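Local coordinates for protein histidinol-phosphatase (Listeria monocytogenes str. 4b H7858, PDB 3DCP) that probably hydrolyses L-histidinol phosphate to L-histidinol and inorganic phosphate, a step of histidine biosynthesis, at a metal cluster of the PHP-domain type, at residues Phe92-Leu97 with Gly118-His123; Thr7-Cys12 with Ile37-Pro42. All coordinates share one frame; numbering follows the deposited sequence.

Interaction 1 of 2, residues Phe92-Leu97 with Gly118-His123. With FE (Fe (III) ion), chain E; FE (Fe (III) ion), chain F.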
loop_
_atom_site.group_PDB
_atom_site.type_symbol
_atom_site.label_atom_id
_atom_site.label_comp_id
_atom_site.label_asym_id
_atom_site.label_seq_id
_atom_site.Cartn_x
_atom_site.Cartn_y
_atom_site.Cartn_z
ATOM N N PHE A 92 8.911 -5.979 -0.195
ATOM C CA PHE A 92 8.708 -4.640 0.331
ATOM C C PHE A 92 7.459 -3.978 -0.205
ATOM O O PHE A 92 7.002 -4.275 -1.312
ATOM C CB PHE A 92 9.858 -3.704 -0.076
ATOM C CG PHE A 92 11.203 -4.112 0.444
ATOM C CD1 PHE A 92 11.534 -3.910 1.779
ATOM C CD2 PHE A 92 12.147 -4.683 -0.410
ATOM C CE1 PHE A 92 12.788 -4.268 2.267
ATOM C CE2 PHE A 92 13.408 -5.047 0.063
ATOM C CZ PHE A 92 13.730 -4.837 1.406
ATOM N N GLU A 93 6.908 -3.074 0.596
ATOM C CA GLU A 93 5.831 -2.239 0.106
ATOM C C GLU A 93 6.686 -1.066 -0.369
ATOM O O GLU A 93 7.199 -0.294 0.439
ATOM C CB GLU A 93 4.898 -1.765 1.208
ATOM C CG GLU A 93 3.996 -0.649 0.708
ATOM C CD GLU A 93 2.805 -0.390 1.605
ATOM O OE1 GLU A 93 2.921 -0.617 2.818
ATOM O OE2 GLU A 93 1.770 0.061 1.096
ATOM N N VAL A 94 6.894 -0.982 -1.672
ATOM C CA VAL A 94 7.735 0.065 -2.224
ATOM C C VAL A 94 6.989 1.353 -2.500
ATOM O O VAL A 94 5.975 1.359 -3.187
ATOM C CB VAL A 94 8.413 -0.413 -3.520
ATOM C CG1 VAL A 94 9.316 0.690 -4.069
ATOM C CG2 VAL A 94 9.206 -1.690 -3.253
ATOM N N ASP A 95 7.506 2.447 -1.949
ATOM C CA ASP A 95 6.917 3.765 -2.147
ATOM C C ASP A 95 7.222 4.280 -3.545
ATOM O O ASP A 95 8.389 4.309 -3.957
ATOM C CB ASP A 95 7.505 4.772 -1.156
ATOM C CG ASP A 95 6.672 4.927 0.091
ATOM O OD1 ASP A 95 5.654 5.654 0.040
ATOM O OD2 ASP A 95 7.045 4.330 1.123
ATOM N N TYR A 96 6.186 4.658 -4.285
ATOM C CA TYR A 96 6.430 5.269 -5.580
ATOM C C TYR A 96 6.673 6.743 -5.247
ATOM O O TYR A 96 5.776 7.448 -4.787
ATOM C CB TYR A 96 5.234 5.133 -6.527
ATOM C CG TYR A 96 5.500 5.822 -7.848
ATOM C CD1 TYR A 96 6.519 5.375 -8.698
ATOM C CD2 TYR A 96 4.800 6.970 -8.211
ATOM C CE1 TYR A 96 6.836 6.062 -9.866
ATOM C CE2 TYR A 96 5.110 7.663 -9.378
ATOM C CZ TYR A 96 6.128 7.204 -10.194
ATOM O OH TYR A 96 6.446 7.905 -11.326
ATOM N N LEU A 97 7.907 7.190 -5.420
ATOM C CA LEU A 97 8.245 8.570 -5.118
ATOM C C LEU A 97 8.327 9.373 -6.406
ATOM O O LEU A 97 9.264 9.227 -7.190
ATOM C CB LEU A 97 9.570 8.615 -4.352
ATOM C CG LEU A 97 9.597 7.829 -3.032
ATOM C CD1 LEU A 97 11.020 7.786 -2.478
ATOM C CD2 LEU A 97 8.649 8.463 -2.019
ATOM N N GLY A 118 5.920 -8.330 -3.766
ATOM C CA GLY A 118 6.034 -6.904 -3.537
ATOM C C GLY A 118 4.782 -6.120 -3.859
ATOM O O GLY A 118 3.891 -6.594 -4.560
ATOM N N VAL A 119 4.725 -4.904 -3.331
ATOM C CA VAL A 119 3.609 -4.003 -3.567
ATOM C C VAL A 119 4.205 -2.629 -3.834
ATOM O O VAL A 119 5.167 -2.230 -3.169
ATOM C CB VAL A 119 2.682 -3.907 -2.328
ATOM C CG1 VAL A 119 1.545 -2.930 -2.601
ATOM C CG2 VAL A 119 2.122 -5.288 -1.978
ATOM N N LEU A 120 3.656 -1.926 -4.820
ATOM C CA LEU A 120 4.105 -0.577 -5.150
ATOM C C LEU A 120 2.968 0.340 -4.706
ATOM O O LEU A 120 1.852 0.221 -5.206
ATOM C CB LEU A 120 4.314 -0.437 -6.653
ATOM C CG LEU A 120 5.431 0.462 -7.197
ATOM C CD1 LEU A 120 5.013 0.989 -8.576
ATOM C CD2 LEU A 120 5.732 1.606 -6.257
ATOM N N SER A 121 3.253 1.251 -3.783
ATOM C CA SER A 121 2.218 2.132 -3.248
ATOM C C SER A 121 2.518 3.625 -3.316
ATOM O O SER A 121 3.666 4.059 -3.189
ATOM C CB SER A 121 1.928 1.768 -1.782
ATOM O OG SER A 121 1.518 0.419 -1.639
ATOM N N LEU A 122 1.464 4.414 -3.480
ATOM C CA LEU A 122 1.597 5.862 -3.519
ATOM C C LEU A 122 1.170 6.376 -2.131
ATOM O O LEU A 122 0.017 6.187 -1.732
ATOM C CB LEU A 122 0.682 6.434 -4.601
ATOM C CG LEU A 122 1.070 7.736 -5.309
ATOM C CD1 LEU A 122 -0.185 8.572 -5.542
ATOM C CD2 LEU A 122 2.093 8.508 -4.497
ATOM N N HIS A 123 2.096 7.016 -1.411
ATOM C CA HIS A 123 1.824 7.551 -0.064
ATOM C C HIS A 123 2.075 9.054 0.053
ATOM O O HIS A 123 1.584 9.697 0.986
ATOM C CB HIS A 123 2.688 6.853 0.993
ATOM C CG HIS A 123 2.391 5.399 1.161
ATOM N ND1 HIS A 123 3.366 4.427 1.071
ATOM C CD2 HIS A 123 1.234 4.745 1.421
ATOM C CE1 HIS A 123 2.823 3.240 1.266
ATOM N NE2 HIS A 123 1.528 3.405 1.480
HETATM FE FE FE E . 0.549 1.626 2.237
HETATM FE FE FE F . 1.173 -1.373 4.024
HETATM O O HOH W 1 4.836 7.308 -1.888
HETATM O O HOH W 2 -1.150 3.126 3.128
#
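A beta-alpha-beta unit of the PHP domain brings strand 87-95 beside strand 117-127, and on one face of the pair E93, S121, D95 and H123 meet to build part of the metal site. Segments 92-95 and 118-121 run parallel, their axes 24° apart; V119 N bonds to F92 O, V94 N to V119 O, S121 N to V94 O and Y96 N to S121 O.

E93 spans two irons, one per carboxylate oxygen. With CG anti to the backbone N (chi1 167°) and the chain extended beyond it, the carboxylate reaches the metals, a length that suits glutamate. Its OE2 lies 2.3 Å from the iron that H123 NE2 also binds at 2.2 Å, while S121 OG donates to the anti lone pair of OE2 (2.8 Å) and steadies it from the second shell. D95 fixes the rotation of the H123 ring: H123 ND1 donates in its ring plane to D95 OD1 (2.8 Å), striking it from above the carboxylate plane. One water binds D95 OD1, Y96 O and H123 N together.

On the face opposite E93, V94 and L120 are apolar, and L120 CD2 also lies against Y96 CB (3.6 Å). There V94 packs on T104 and L108 of helix 101-111, and L120 on S166 of helix 152-168; strand 34-40 flanks strand 87-95 on its other side.

Interaction 2 of 2, residues Thr7-Cys12 with Ile37-Pro42. With ZN (zinc ion), chain D; FE (Fe (III) ion), chain F.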
loop_
_atom_site.group_PDB
_atom_site.type_symbol
_atom_site.label_atom_id
_atom_site.label_comp_id
_atom_site.label_asym_id
_atom_site.label_seq_id
_atom_site.Cartn_x
_atom_site.Cartn_y
_atom_site.Cartn_z
ATOM N N THR A 7 1.412 -7.510 4.629
ATOM C CA THR A 7 1.574 -7.453 6.081
ATOM C C THR A 7 2.876 -6.759 6.472
ATOM O O THR A 7 3.815 -6.675 5.681
ATOM C CB THR A 7 1.572 -8.850 6.712
ATOM O OG1 THR A 7 2.791 -9.523 6.372
ATOM C CG2 THR A 7 0.370 -9.662 6.210
ATOM N N HIS A 8 2.929 -6.275 7.706
ATOM C CA HIS A 8 4.101 -5.569 8.194
ATOM C C HIS A 8 4.706 -6.221 9.435
ATOM O O HIS A 8 4.172 -7.206 9.944
ATOM C CB HIS A 8 3.741 -4.104 8.430
ATOM C CG HIS A 8 3.476 -3.360 7.160
ATOM N ND1 HIS A 8 4.484 -2.822 6.388
ATOM C CD2 HIS A 8 2.324 -3.131 6.485
ATOM C CE1 HIS A 8 3.965 -2.288 5.296
ATOM N NE2 HIS A 8 2.656 -2.462 5.331
ATOM N N THR A 9 5.821 -5.672 9.913
ATOM C CA THR A 9 6.542 -6.265 11.033
ATOM C C THR A 9 7.014 -5.269 12.082
ATOM O O THR A 9 6.682 -4.084 12.037
ATOM C CB THR A 9 7.799 -7.005 10.533
ATOM O OG1 THR A 9 8.771 -6.043 10.094
ATOM C CG2 THR A 9 7.451 -7.922 9.367
ATOM N N GLU A 10 7.824 -5.767 13.014
ATOM C CA GLU A 10 8.386 -4.942 14.074
ATOM C C GLU A 10 9.402 -3.953 13.497
ATOM O O GLU A 10 9.852 -3.037 14.188
ATOM C CB GLU A 10 9.059 -5.819 15.142
ATOM C CG GLU A 10 10.286 -6.608 14.661
ATOM C CD GLU A 10 9.944 -7.965 14.045
ATOM O OE1 GLU A 10 8.762 -8.210 13.718
ATOM O OE2 GLU A 10 10.872 -8.787 13.881
ATOM N N PHE A 11 9.762 -4.149 12.231
ATOM C CA PHE A 11 10.714 -3.270 11.557
ATOM C C PHE A 11 10.025 -2.011 11.031
ATOM O O PHE A 11 10.653 -1.176 10.385
ATOM C CB PHE A 11 11.397 -4.018 10.408
ATOM C CG PHE A 11 12.533 -4.896 10.851
ATOM C CD1 PHE A 11 13.821 -4.382 10.969
ATOM C CD2 PHE A 11 12.316 -6.235 11.158
ATOM C CE1 PHE A 11 14.874 -5.186 11.386
ATOM C CE2 PHE A 11 13.364 -7.053 11.577
ATOM C CZ PHE A 11 14.645 -6.527 11.690
ATOM N N CYS A 12 8.729 -1.886 11.309
ATOM C CA CYS A 12 7.956 -0.723 10.890
ATOM C C CYS A 12 7.893 0.260 12.054
ATOM O O CYS A 12 7.306 -0.029 13.092
ATOM C CB CYS A 12 6.542 -1.134 10.480
ATOM S SG CYS A 12 5.500 0.268 10.025
ATOM N N ILE A 37 5.275 -10.825 3.574
ATOM C CA ILE A 37 5.844 -9.807 4.439
ATOM C C ILE A 37 6.425 -8.744 3.503
ATOM O O ILE A 37 7.461 -8.951 2.863
ATOM C CB ILE A 37 6.967 -10.397 5.308
ATOM C CG1 ILE A 37 6.391 -11.482 6.220
ATOM C CG2 ILE A 37 7.642 -9.294 6.108
ATOM C CD1 ILE A 37 7.437 -12.353 6.881
ATOM N N VAL A 38 5.731 -7.618 3.405
ATOM C CA VAL A 38 6.159 -6.543 2.538
ATOM C C VAL A 38 6.339 -5.277 3.362
ATOM O O VAL A 38 5.513 -4.363 3.336
ATOM C CB VAL A 38 5.131 -6.322 1.419
ATOM C CG1 VAL A 38 5.226 -7.459 0.407
ATOM C CG2 VAL A 38 3.721 -6.290 2.007
ATOM N N GLU A 39 7.431 -5.242 4.112
ATOM C CA GLU A 39 7.713 -4.104 4.956
ATOM C C GLU A 39 8.039 -2.862 4.127
ATOM O O GLU A 39 8.461 -2.964 2.974
ATOM C CB GLU A 39 8.873 -4.432 5.890
ATOM C CG GLU A 39 9.069 -3.384 6.941
ATOM C CD GLU A 39 7.787 -3.134 7.699
ATOM O OE1 GLU A 39 7.448 -3.950 8.585
ATOM O OE2 GLU A 39 7.109 -2.137 7.384
ATOM N N HIS A 40 7.834 -1.692 4.715
ATOM C CA HIS A 40 8.130 -0.442 4.035
ATOM C C HIS A 40 9.603 -0.299 3.679
ATOM O O HIS A 40 10.479 -0.408 4.538
ATOM C CB HIS A 40 7.727 0.738 4.910
ATOM C CG HIS A 40 6.251 0.898 5.054
ATOM N ND1 HIS A 40 5.455 1.385 4.039
ATOM C CD2 HIS A 40 5.420 0.623 6.086
ATOM C CE1 HIS A 40 4.197 1.407 4.440
ATOM N NE2 HIS A 40 4.149 0.950 5.678
ATOM N N ALA A 41 9.870 -0.032 2.405
ATOM C CA ALA A 41 11.241 0.158 1.953
ATOM C C ALA A 41 11.734 1.528 2.413
ATOM O O ALA A 41 10.960 2.479 2.485
ATOM C CB ALA A 41 11.310 0.054 0.433
ATOM N N PRO A 42 13.029 1.638 2.744
ATOM C CA PRO A 42 13.591 2.915 3.191
ATOM C C PRO A 42 13.356 4.018 2.151
ATOM O O PRO A 42 13.440 3.776 0.950
ATOM C CB PRO A 42 15.073 2.592 3.369
ATOM C CG PRO A 42 15.049 1.139 3.773
ATOM C CD PRO A 42 14.044 0.573 2.795
HETATM ZN ZN ZN D . 2.713 0.964 7.527
HETATM FE FE FE F . 1.173 -1.373 4.024
HETATM O O HOH W 3 9.997 -0.124 7.266
#
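V38 N donates to T7 O (3.1 Å), and after T7 the chain leaves strand 34-40 and folds into a type I turn from T9 to C12. The segment starts within the HxH signature of PHP domains, formed here by H6, T7 and H8.

E39 ties the turn to the strand. Its chain bends at chi2 (54°), turning the carboxylate toward T9 and H8, and four donors hold it. OE1 takes T9 N (2.7 Å) nearly end-on and T9 OG1 on its anti lone pair; OE2 takes H8 ND1 (2.9 Å) and H40 N (2.8 Å), both from the same face of the carboxylate plane. A buried glutamate suits this place because each of its oxygens can serve two donors. Threonine suits position 9 for a like reason: its OG1 also accepts from F11 N in an ST turn.

By gripping ND1, E39 fixes the rotation of H8 and leaves NE2 to bind an iron, which E93, H6 and D258 also hold. H40 NE2 binds the zinc with H14 and H260. The two rings form an offset stack with centroids 4.4 Å apart and planes at 15°, H8 CE1 lying over one face of H40 near its rim, while the zinc sits over the centre of the H8 ring. C12 SG lies at the edge of the H40 ring. Beyond the polar cluster, T9 CG2 meets I37 CG2 at 3.5 Å.

Overall arrangement
Both contacts are buried and serve one sheet, in which strands 34-40 and 87-95 are neighbours; E93 N and E39 O, 2.8 Å apart, probably join them by a hydrogen bond. The centre of interaction 1 lies about 6 Å from that of the chain, the centre of interaction 2 about 11 Å. Interaction 1 combines regular pairing of two parallel strands with metal-binding side chains on one face and apolar packing by V94 and L120 on the other. Interaction 2 joins a strand to a turn, so side-chain hydrogen bonds do most of the work. Each positions a metal-binding histidine with a carboxylate. The iron bound by E93 OE1 and H8 NE2 belongs to both, while interaction 1 reaches a second iron and interaction 2 the zinc.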